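Local coordinates for protein threonine synthase (PDB 4F4F) that probably catalyses the conversion of O-phospho-L-homoserine and water to L-threonine and phosphate, using pyridoxal 5'-phosphate as cofactor, at residues R160-L168 against V458-A468; I48-V59 against F240-D250. All coordinates share one frame; numbering follows the deposited sequence.

Contact 1 of 2, residues R160-L168 against V458-A468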
loop_
_atom_site.group_PDB
_atom_site.type_symbol
_atom_site.label_atom_id
_atom_site.label_comp_id
_atom_site.label_asym_id
_atom_site.label_seq_id
_atom_site.Cartn_x
_atom_site.Cartn_y
_atom_site.Cartn_z
ATOM N N ARG A 160 -15.816 -5.943 10.899
ATOM C CA ARG A 160 -15.325 -5.207 12.042
ATOM C C ARG A 160 -16.560 -4.714 12.845
ATOM O O ARG A 160 -17.676 -4.585 12.291
ATOM C CB ARG A 160 -14.381 -4.053 11.640
ATOM C CG ARG A 160 -13.162 -4.442 10.791
ATOM C CD ARG A 160 -12.039 -5.129 11.549
ATOM N NE ARG A 160 -12.400 -6.471 12.020
ATOM C CZ ARG A 160 -12.349 -7.583 11.288
ATOM N NH1 ARG A 160 -12.694 -8.732 11.849
ATOM N NH2 ARG A 160 -11.940 -7.577 10.000
ATOM N N ASP A 161 -16.368 -4.463 14.131
ATOM C CA ASP A 161 -17.467 -4.099 15.000
ATOM C C ASP A 161 -17.862 -2.610 14.889
ATOM O O ASP A 161 -19.040 -2.285 14.967
ATOM C CB ASP A 161 -17.130 -4.447 16.460
ATOM C CG ASP A 161 -16.793 -5.948 16.664
ATOM O OD1 ASP A 161 -17.307 -6.820 15.917
ATOM O OD2 ASP A 161 -16.019 -6.255 17.604
ATOM N N ASN A 162 -16.889 -1.724 14.702
ATOM C CA ASN A 162 -17.103 -0.281 14.898
ATOM C C ASN A 162 -17.117 0.567 13.611
ATOM O O ASN A 162 -17.145 1.803 13.690
ATOM C CB ASN A 162 -16.075 0.257 15.898
ATOM C CG ASN A 162 -16.192 -0.435 17.249
ATOM O OD1 ASN A 162 -15.224 -0.963 17.803
ATOM N ND2 ASN A 162 -17.381 -0.488 17.746
ATOM N N THR A 163 -17.140 -0.117 12.466
ATOM C CA THR A 163 -17.104 0.526 11.147
ATOM C C THR A 163 -18.153 -0.070 10.212
ATOM O O THR A 163 -18.616 -1.204 10.418
ATOM C CB THR A 163 -15.716 0.421 10.477
ATOM O OG1 THR A 163 -15.335 -0.957 10.359
ATOM C CG2 THR A 163 -14.677 1.200 11.275
ATOM N N ASP A 164 -18.602 0.770 9.275
ATOM C CA ASP A 164 -19.405 0.373 8.111
ATOM C C ASP A 164 -18.612 0.951 6.931
ATOM O O ASP A 164 -18.089 2.087 7.005
ATOM C CB ASP A 164 -20.816 0.963 8.171
ATOM C CG ASP A 164 -21.611 0.438 9.365
ATOM O OD1 ASP A 164 -21.981 -0.742 9.350
ATOM O OD2 ASP A 164 -21.829 1.186 10.346
ATOM N N ILE A 165 -18.497 0.171 5.874
ATOM C CA ILE A 165 -17.712 0.571 4.734
ATOM C C ILE A 165 -18.555 0.658 3.468
ATOM O O ILE A 165 -19.393 -0.224 3.195
ATOM C CB ILE A 165 -16.478 -0.349 4.569
ATOM C CG1 ILE A 165 -15.583 0.131 3.405
ATOM C CG2 ILE A 165 -16.945 -1.776 4.391
ATOM C CD1 ILE A 165 -14.135 -0.331 3.392
ATOM N N PHE A 166 -18.364 1.761 2.743
ATOM C CA PHE A 166 -19.047 2.035 1.500
ATOM C C PHE A 166 -17.974 2.305 0.435
ATOM O O PHE A 166 -17.160 3.222 0.572
ATOM C CB PHE A 166 -19.973 3.270 1.635
ATOM C CG PHE A 166 -20.976 3.149 2.751
ATOM C CD1 PHE A 166 -20.567 3.249 4.072
ATOM C CD2 PHE A 166 -22.309 2.892 2.488
ATOM C CE1 PHE A 166 -21.492 3.099 5.104
ATOM C CE2 PHE A 166 -23.225 2.750 3.506
ATOM C CZ PHE A 166 -22.828 2.865 4.820
ATOM N N ILE A 167 -17.966 1.471 -0.598
ATOM C CA ILE A 167 -17.050 1.624 -1.714
ATOM C C ILE A 167 -17.862 1.866 -2.977
ATOM O O ILE A 167 -18.769 1.065 -3.334
ATOM C CB ILE A 167 -16.197 0.380 -1.899
ATOM C CG1 ILE A 167 -15.278 0.136 -0.675
ATOM C CG2 ILE A 167 -15.418 0.496 -3.221
ATOM C CD1 ILE A 167 -14.233 1.212 -0.387
ATOM N N LEU A 168 -17.540 2.968 -3.637
ATOM C CA LEU A 168 -18.148 3.330 -4.882
ATOM C C LEU A 168 -17.220 2.879 -6.026
ATOM O O LEU A 168 -16.000 3.155 -6.006
ATOM C CB LEU A 168 -18.335 4.860 -4.927
ATOM C CG LEU A 168 -19.325 5.564 -3.988
ATOM C CD1 LEU A 168 -18.986 5.410 -2.513
ATOM C CD2 LEU A 168 -19.455 7.027 -4.343
ATOM N N VAL A 458 -26.181 9.383 -2.995
ATOM C CA VAL A 458 -25.157 8.590 -2.313
ATOM C C VAL A 458 -25.171 8.930 -0.807
ATOM O O VAL A 458 -25.118 8.025 0.034
ATOM C CB VAL A 458 -23.754 8.779 -2.942
ATOM C CG1 VAL A 458 -22.700 8.045 -2.129
ATOM C CG2 VAL A 458 -23.728 8.285 -4.388
ATOM N N GLU A 459 -25.309 10.217 -0.465
ATOM C CA GLU A 459 -25.258 10.582 0.954
ATOM C C GLU A 459 -26.448 9.973 1.672
ATOM O O GLU A 459 -26.306 9.502 2.793
ATOM C CB GLU A 459 -25.258 12.099 1.170
ATOM C CG GLU A 459 -23.913 12.753 0.915
ATOM C CD GLU A 459 -23.905 14.239 1.238
ATOM O OE1 GLU A 459 -24.985 14.779 1.535
ATOM O OE2 GLU A 459 -22.823 14.868 1.220
ATOM N N GLU A 460 -27.621 9.993 1.033
ATOM C CA GLU A 460 -28.838 9.408 1.638
ATOM C C GLU A 460 -28.653 7.897 1.870
ATOM O O GLU A 460 -29.058 7.352 2.901
ATOM C CB GLU A 460 -30.120 9.690 0.792
ATOM N N TYR A 461 -28.058 7.215 0.907
ATOM C CA TYR A 461 -27.812 5.772 1.073
ATOM C C TYR A 461 -26.888 5.555 2.264
ATOM O O TYR A 461 -27.164 4.733 3.137
ATOM C CB TYR A 461 -27.256 5.096 -0.214
ATOM C CG TYR A 461 -27.060 3.610 -0.016
ATOM C CD1 TYR A 461 -25.953 3.136 0.688
ATOM C CD2 TYR A 461 -27.999 2.668 -0.483
ATOM C CE1 TYR A 461 -25.787 1.784 0.945
ATOM C CE2 TYR A 461 -27.812 1.300 -0.253
ATOM C CZ TYR A 461 -26.712 0.870 0.465
ATOM O OH TYR A 461 -26.475 -0.473 0.739
ATOM N N VAL A 462 -25.818 6.329 2.334
ATOM C CA VAL A 462 -24.865 6.155 3.421
ATOM C C VAL A 462 -25.506 6.465 4.781
ATOM O O VAL A 462 -25.337 5.712 5.732
ATOM C CB VAL A 462 -23.606 7.029 3.213
ATOM C CG1 VAL A 462 -22.787 7.105 4.500
ATOM C CG2 VAL A 462 -22.774 6.498 2.055
ATOM N N ARG A 463 -26.253 7.571 4.839
ATOM C CA ARG A 463 -26.947 8.003 6.047
ATOM C C ARG A 463 -27.907 6.915 6.520
ATOM O O ARG A 463 -27.934 6.583 7.697
ATOM C CB ARG A 463 -27.661 9.327 5.754
ATOM C CG ARG A 463 -28.424 9.969 6.896
ATOM C CD ARG A 463 -29.075 11.289 6.435
ATOM N NE ARG A 463 -28.133 12.405 6.576
ATOM C CZ ARG A 463 -27.649 13.175 5.597
ATOM N NH1 ARG A 463 -28.026 13.027 4.338
ATOM N NH2 ARG A 463 -26.777 14.135 5.910
ATOM N N HIS A 464 -28.662 6.325 5.595
ATOM C CA HIS A 464 -29.626 5.274 5.933
ATOM C C HIS A 464 -29.000 3.989 6.438
ATOM O O HIS A 464 -29.553 3.347 7.331
ATOM C CB HIS A 464 -30.558 4.977 4.752
ATOM C CG HIS A 464 -31.652 3.998 5.087
ATOM N ND1 HIS A 464 -31.567 2.683 4.784
ATOM C CD2 HIS A 464 -32.859 4.167 5.774
ATOM C CE1 HIS A 464 -32.679 2.044 5.231
ATOM N NE2 HIS A 464 -33.466 2.954 5.835
ATOM N N HIS A 465 -27.827 3.626 5.923
ATOM C CA HIS A 465 -27.257 2.315 6.192
ATOM C C HIS A 465 -26.142 2.295 7.233
ATOM O O HIS A 465 -25.945 1.270 7.892
ATOM C CB HIS A 465 -26.794 1.686 4.878
ATOM C CG HIS A 465 -27.931 1.258 3.992
ATOM N ND1 HIS A 465 -28.549 0.066 4.137
ATOM C CD2 HIS A 465 -28.584 1.916 2.949
ATOM C CE1 HIS A 465 -29.540 -0.047 3.220
ATOM N NE2 HIS A 465 -29.566 1.086 2.498
ATOM N N SER A 466 -25.412 3.397 7.405
ATOM C CA SER A 466 -24.368 3.449 8.436
ATOM C C SER A 466 -24.956 3.345 9.848
ATOM O O SER A 466 -25.997 3.919 10.127
ATOM C CB SER A 466 -23.536 4.734 8.357
ATOM O OG SER A 466 -22.452 4.640 9.289
ATOM N N ARG A 467 -24.268 2.628 10.727
ATOM C CA ARG A 467 -24.639 2.558 12.147
ATOM C C ARG A 467 -23.962 3.649 12.966
ATOM O O ARG A 467 -24.119 3.700 14.171
ATOM C CB ARG A 467 -24.277 1.187 12.718
ATOM C CG ARG A 467 -25.003 0.027 12.064
ATOM C CD ARG A 467 -24.397 -1.309 12.451
ATOM N NE ARG A 467 -23.005 -1.451 12.000
ATOM C CZ ARG A 467 -22.168 -2.388 12.434
ATOM N NH1 ARG A 467 -22.567 -3.241 13.370
ATOM N NH2 ARG A 467 -20.911 -2.442 11.990
ATOM N N ALA A 468 -23.194 4.502 12.302
ATOM C CA ALA A 468 -22.393 5.536 12.952
ATOM C C ALA A 468 -23.210 6.668 13.540
ATOM O O ALA A 468 -22.721 7.399 14.383
ATOM C CB ALA A 468 -21.392 6.119 11.974
ATOM O OXT ALA A 468 -24.344 6.927 13.153
HETATM O O HOH W 1 -20.647 -4.910 14.962
HETATM O O HOH W 2 -24.152 -1.140 7.885
#
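The F166 ring projects from strand 163-168 into the last turns of helix 458-465. V462 CG2 lies over one of its faces in a CH-pi contact, 4.0 Å from the centroid and offset toward the rim. Y461 CE1 meets the ring edge at F166 CE2 (3.7 Å), with H465 CB at the same edge. CG of F166 stands beside the backbone N (chi1 -56°), which directs the ring at the helix. Further along the strand, L168 CD2 and V458 CG1 meet tip to tip at 4.1 Å.

The two segment axes run nearly antiparallel (157°) at 10.1 Å, as expected for a helix laid against a strand of a parallel alpha/beta sheet; strand 163-170 is the central one of five, and H191 of the adjacent strand stacks on F166 and bonds Y461 OH.

Past the helix end the chain turns polar. S466 OG accepts from A468 N in an ST turn and is hydrogen-bonded to T140 OG1. Two good bonds join R467 to D164: backbone N to OD2 (2.9 Å), from above the carboxylate plane, and, within a salt bridge, NE to the syn lone pair of OD1 (2.9 Å). Weak bonds NE-OD2 and NH2-OD1 supplement them. The carboxylate and guanidinium planes lie 67° apart. A bend at chi3 brings R467 NH2 to T163 O (3.0 Å), while water 1 bridges R467 NH1 and D161 O.

Contact 2 of 2, residues I48-V59 against F240-D250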
loop_
_atom_site.group_PDB
_atom_site.type_symbol
_atom_site.label_atom_id
_atom_site.label_comp_id
_atom_site.label_asym_id
_atom_site.label_seq_id
_atom_site.Cartn_x
_atom_site.Cartn_y
_atom_site.Cartn_z
ATOM N N ILE A 48 18.287 -7.787 16.017
ATOM C CA ILE A 48 17.795 -8.415 14.785
ATOM C C ILE A 48 18.123 -9.914 14.804
ATOM O O ILE A 48 17.264 -10.748 14.480
ATOM C CB ILE A 48 18.326 -7.710 13.502
ATOM C CG1 ILE A 48 17.846 -6.243 13.452
ATOM C CG2 ILE A 48 17.919 -8.502 12.259
ATOM C CD1 ILE A 48 18.541 -5.417 12.363
ATOM N N ARG A 49 19.346 -10.265 15.205
ATOM C CA ARG A 49 19.677 -11.696 15.360
ATOM C C ARG A 49 18.670 -12.410 16.267
ATOM O O ARG A 49 18.284 -13.549 15.992
ATOM C CB ARG A 49 21.097 -11.908 15.831
ATOM C CG ARG A 49 22.145 -11.585 14.765
ATOM C CD ARG A 49 23.547 -12.061 15.102
ATOM N NE ARG A 49 24.497 -11.337 14.269
ATOM C CZ ARG A 49 25.059 -10.170 14.608
ATOM N NH1 ARG A 49 24.842 -9.614 15.808
ATOM N NH2 ARG A 49 25.892 -9.553 13.759
ATOM N N ALA A 50 18.188 -11.706 17.282
ATOM C CA ALA A 50 17.221 -12.275 18.227
ATOM C C ALA A 50 15.867 -12.599 17.590
ATOM O O ALA A 50 15.113 -13.373 18.137
ATOM C CB ALA A 50 17.050 -11.376 19.465
ATOM N N LEU A 51 15.581 -12.039 16.424
ATOM C CA LEU A 51 14.334 -12.325 15.684
ATOM C C LEU A 51 14.378 -13.632 14.894
ATOM O O LEU A 51 13.338 -14.096 14.390
ATOM C CB LEU A 51 14.028 -11.165 14.727
ATOM C CG LEU A 51 13.791 -9.844 15.454
ATOM C CD1 LEU A 51 13.525 -8.741 14.454
ATOM C CD2 LEU A 51 12.714 -9.957 16.523
ATOM N N ARG A 52 15.573 -14.237 14.786
ATOM C CA ARG A 52 15.735 -15.449 13.956
ATOM C C ARG A 52 14.876 -16.577 14.495
ATOM O O ARG A 52 14.830 -16.823 15.688
ATOM C CB ARG A 52 17.196 -15.883 13.856
ATOM C CG ARG A 52 18.024 -14.979 12.944
ATOM C CD ARG A 52 19.503 -15.286 13.099
ATOM N NE ARG A 52 20.275 -14.587 12.086
ATOM C CZ ARG A 52 21.589 -14.472 12.083
ATOM N NH1 ARG A 52 22.333 -15.002 13.050
ATOM N NH2 ARG A 52 22.167 -13.840 11.095
ATOM N N GLY A 53 14.200 -17.251 13.584
ATOM C CA GLY A 53 13.362 -18.386 13.920
ATOM C C GLY A 53 11.926 -17.968 14.214
ATOM O O GLY A 53 11.071 -18.821 14.347
ATOM N N LYS A 54 11.648 -16.676 14.359
ATOM C CA LYS A 54 10.336 -16.265 14.852
ATOM C C LYS A 54 9.330 -16.270 13.694
ATOM O O LYS A 54 9.673 -15.968 12.540
ATOM C CB LYS A 54 10.418 -14.864 15.470
ATOM N N SER A 55 8.076 -16.485 14.047
ATOM C CA SER A 55 6.975 -16.453 13.086
ATOM C C SER A 55 6.808 -15.043 12.539
ATOM O O SER A 55 7.298 -14.072 13.136
ATOM C CB SER A 55 5.688 -16.899 13.775
ATOM O OG SER A 55 5.208 -15.878 14.607
ATOM N N TYR A 56 6.103 -14.926 11.408
ATOM C CA TYR A 56 5.755 -13.614 10.843
ATOM C C TYR A 56 5.074 -12.752 11.895
ATOM O O TYR A 56 5.420 -11.588 12.061
ATOM C CB TYR A 56 4.833 -13.738 9.597
ATOM C CG TYR A 56 4.610 -12.422 8.905
ATOM C CD1 TYR A 56 3.620 -11.549 9.330
ATOM C CD2 TYR A 56 5.426 -12.016 7.863
ATOM C CE1 TYR A 56 3.413 -10.327 8.731
ATOM C CE2 TYR A 56 5.226 -10.800 7.232
ATOM C CZ TYR A 56 4.235 -9.942 7.664
ATOM O OH TYR A 56 4.059 -8.716 7.055
ATOM N N VAL A 57 4.093 -13.331 12.599
ATOM C CA VAL A 57 3.379 -12.604 13.635
ATOM C C VAL A 57 4.328 -12.132 14.736
ATOM O O VAL A 57 4.257 -11.015 15.149
ATOM C CB VAL A 57 2.229 -13.459 14.206
ATOM C CG1 VAL A 57 1.662 -12.878 15.503
ATOM C CG2 VAL A 57 1.155 -13.613 13.146
ATOM N N GLU A 58 5.228 -12.979 15.190
ATOM C CA GLU A 58 6.160 -12.585 16.235
ATOM C C GLU A 58 7.105 -11.474 15.797
ATOM O O GLU A 58 7.425 -10.586 16.578
ATOM C CB GLU A 58 6.968 -13.789 16.699
ATOM C CG GLU A 58 6.163 -14.800 17.498
ATOM C CD GLU A 58 6.946 -16.088 17.707
ATOM O OE1 GLU A 58 7.668 -16.548 16.794
ATOM O OE2 GLU A 58 6.837 -16.664 18.774
ATOM N N VAL A 59 7.547 -11.503 14.538
ATOM C CA VAL A 59 8.404 -10.458 14.037
ATOM C C VAL A 59 7.615 -9.151 13.941
ATOM O O VAL A 59 8.116 -8.091 14.286
ATOM C CB VAL A 59 9.027 -10.824 12.675
ATOM C CG1 VAL A 59 9.770 -9.640 12.054
ATOM C CG2 VAL A 59 9.986 -12.013 12.837
ATOM N N PHE A 240 11.831 -6.895 7.172
ATOM C CA PHE A 240 12.492 -7.688 8.189
ATOM C C PHE A 240 12.425 -9.205 7.963
ATOM O O PHE A 240 13.446 -9.902 8.049
ATOM C CB PHE A 240 11.946 -7.363 9.595
ATOM C CG PHE A 240 12.527 -6.083 10.191
ATOM C CD1 PHE A 240 12.004 -4.836 9.860
ATOM C CD2 PHE A 240 13.562 -6.136 11.095
ATOM C CE1 PHE A 240 12.508 -3.677 10.426
ATOM C CE2 PHE A 240 14.091 -4.978 11.630
ATOM C CZ PHE A 240 13.565 -3.753 11.308
ATOM N N THR A 241 11.240 -9.732 7.712
ATOM C CA THR A 241 11.101 -11.200 7.619
ATOM C C THR A 241 11.875 -11.750 6.400
ATOM O O THR A 241 12.565 -12.775 6.497
ATOM C CB THR A 241 9.637 -11.648 7.654
ATOM O OG1 THR A 241 8.915 -11.108 6.516
ATOM C CG2 THR A 241 8.975 -11.226 9.005
ATOM N N ALA A 242 11.752 -11.099 5.252
ATOM C CA ALA A 242 12.539 -11.492 4.078
ATOM C C ALA A 242 14.042 -11.411 4.348
ATOM O O ALA A 242 14.774 -12.349 4.049
ATOM C CB ALA A 242 12.170 -10.621 2.880
ATOM N N ALA A 243 14.502 -10.308 4.940
ATOM C CA ALA A 243 15.928 -10.110 5.176
ATOM C C ALA A 243 16.434 -11.133 6.201
ATOM O O ALA A 243 17.558 -11.652 6.074
ATOM C CB ALA A 243 16.238 -8.681 5.641
ATOM N N LEU A 244 15.607 -11.482 7.185
ATOM C CA LEU A 244 15.994 -12.511 8.153
ATOM C C LEU A 244 16.148 -13.877 7.489
ATOM O O LEU A 244 17.058 -14.644 7.819
ATOM C CB LEU A 244 14.959 -12.629 9.278
ATOM C CG LEU A 244 14.937 -11.530 10.316
ATOM C CD1 LEU A 244 13.600 -11.589 11.127
ATOM C CD2 LEU A 244 16.202 -11.658 11.204
ATOM N N SER A 245 15.307 -14.187 6.506
ATOM C CA SER A 245 15.438 -15.464 5.811
ATOM C C SER A 245 16.805 -15.525 5.117
ATOM O O SER A 245 17.410 -16.578 5.059
ATOM C CB SER A 245 14.315 -15.682 4.775
ATOM O OG SER A 245 13.035 -15.817 5.389
ATOM N N LEU A 246 17.278 -14.384 4.611
ATOM C CA LEU A 246 18.530 -14.313 3.882
ATOM C C LEU A 246 19.779 -14.001 4.685
ATOM O O LEU A 246 20.887 -13.888 4.127
ATOM C CB LEU A 246 18.389 -13.351 2.682
ATOM C CG LEU A 246 17.153 -13.660 1.837
ATOM C CD1 LEU A 246 16.969 -12.544 0.806
ATOM C CD2 LEU A 246 17.265 -15.038 1.210
ATOM N N GLY A 247 19.635 -13.920 5.998
ATOM C CA GLY A 247 20.769 -13.855 6.870
ATOM C C GLY A 247 20.983 -12.552 7.595
ATOM O O GLY A 247 22.019 -12.379 8.276
ATOM N N ALA A 248 20.000 -11.655 7.524
ATOM C CA ALA A 248 20.069 -10.430 8.326
ATOM C C ALA A 248 20.380 -10.738 9.783
ATOM O O ALA A 248 19.854 -11.715 10.347
ATOM C CB ALA A 248 18.769 -9.617 8.201
ATOM N N PRO A 249 21.216 -9.907 10.432
ATOM C CA PRO A 249 21.812 -8.674 9.974
ATOM C C PRO A 249 23.225 -8.850 9.464
ATOM O O PRO A 249 23.895 -7.870 9.241
ATOM C CB PRO A 249 21.887 -7.841 11.262
ATOM C CG PRO A 249 22.195 -8.833 12.300
ATOM C CD PRO A 249 21.526 -10.143 11.846
ATOM N N ASP A 250 23.681 -10.082 9.304
ATOM C CA ASP A 250 25.076 -10.335 8.960
ATOM C C ASP A 250 25.409 -10.106 7.499
ATOM O O ASP A 250 26.581 -10.065 7.131
ATOM C CB ASP A 250 25.458 -11.743 9.381
ATOM C CG ASP A 250 25.489 -11.865 10.881
ATOM O OD1 ASP A 250 26.310 -11.187 11.495
ATOM O OD2 ASP A 250 24.657 -12.545 11.445
HETATM O O HOH W 3 19.087 -14.070 9.672
#
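Apolar packing of the 48-59 region, from the N-terminal part of the chain, against helix 236-245 and the loop after it gives this contact its body, and a salt-bridge network closes one end. L244 is central: its CD1 touches L51 CB (3.7 Å) and V59 CG2, while its CD2 touches I48 CG2 (3.7 Å). One leucine thus joins helix 45-49, the turns that follow and helix 56-64. At the far side V59 CG1 meets T241 CG2 at 3.5 Å, and the Y56 ring crosses the T241 side chain at about a right angle. A capping box of S55 and E58 begins helix 56-64, with E58 N bonded to S55 OG and S55 N to E58 OE1.

Helix 236-245 ends in a Schellman motif at G247, and a cis peptide precedes P249. The P249 ring is pressed against R49, with CG over one face of the guanidinium. R49, extended from CG to NE, then grips D250 side-on: NE to OD2 (3.1 Å) and NH2 to OD1 (2.8 Å, N-H...O 163°), both on the syn side, with the two flat groups 31° apart. R52 NH2 comes to the anti lone pair of the same OD2 (2.8 Å) and also donates to G247 O (3.2 Å), from above the carbonyl plane. Water 3 accepts from R52 NE and donates to L244 O and A248 O, linking the arginine to the end of the helix.

With E46 paired to R49 as a second acid, two arginines and two carboxylates alternate, and three good bonds fix the D250 carboxylate; such pairing would be expected to favour the charged form of D250 and to hold the loop after the helix in place.

How the contacts relate
The two contacts lie on opposite sides of the chain's centre, their own centres about 40 Å apart and their nearest atoms about 15 Å apart, so they do not touch. Along the chain their segments alternate: 48-59, 160-168, 240-250, 458-468. Contact 1 places the C-terminal helix 455-465 beside the five-stranded parallel sheet; contact 2 joins the N-terminal region to helix 236-245, which precedes strand 253-258 of the other, six-stranded sheet. The pyridoxal-phosphate-dependent enzyme region, 95-339, contributes one segment to each. Both chain-terminal regions are therefore packed onto it at separate places, contact 1 away from the annotated sites and contact 2 with the side chain of Y56 about 14 Å from the bound pyridoxal phosphate.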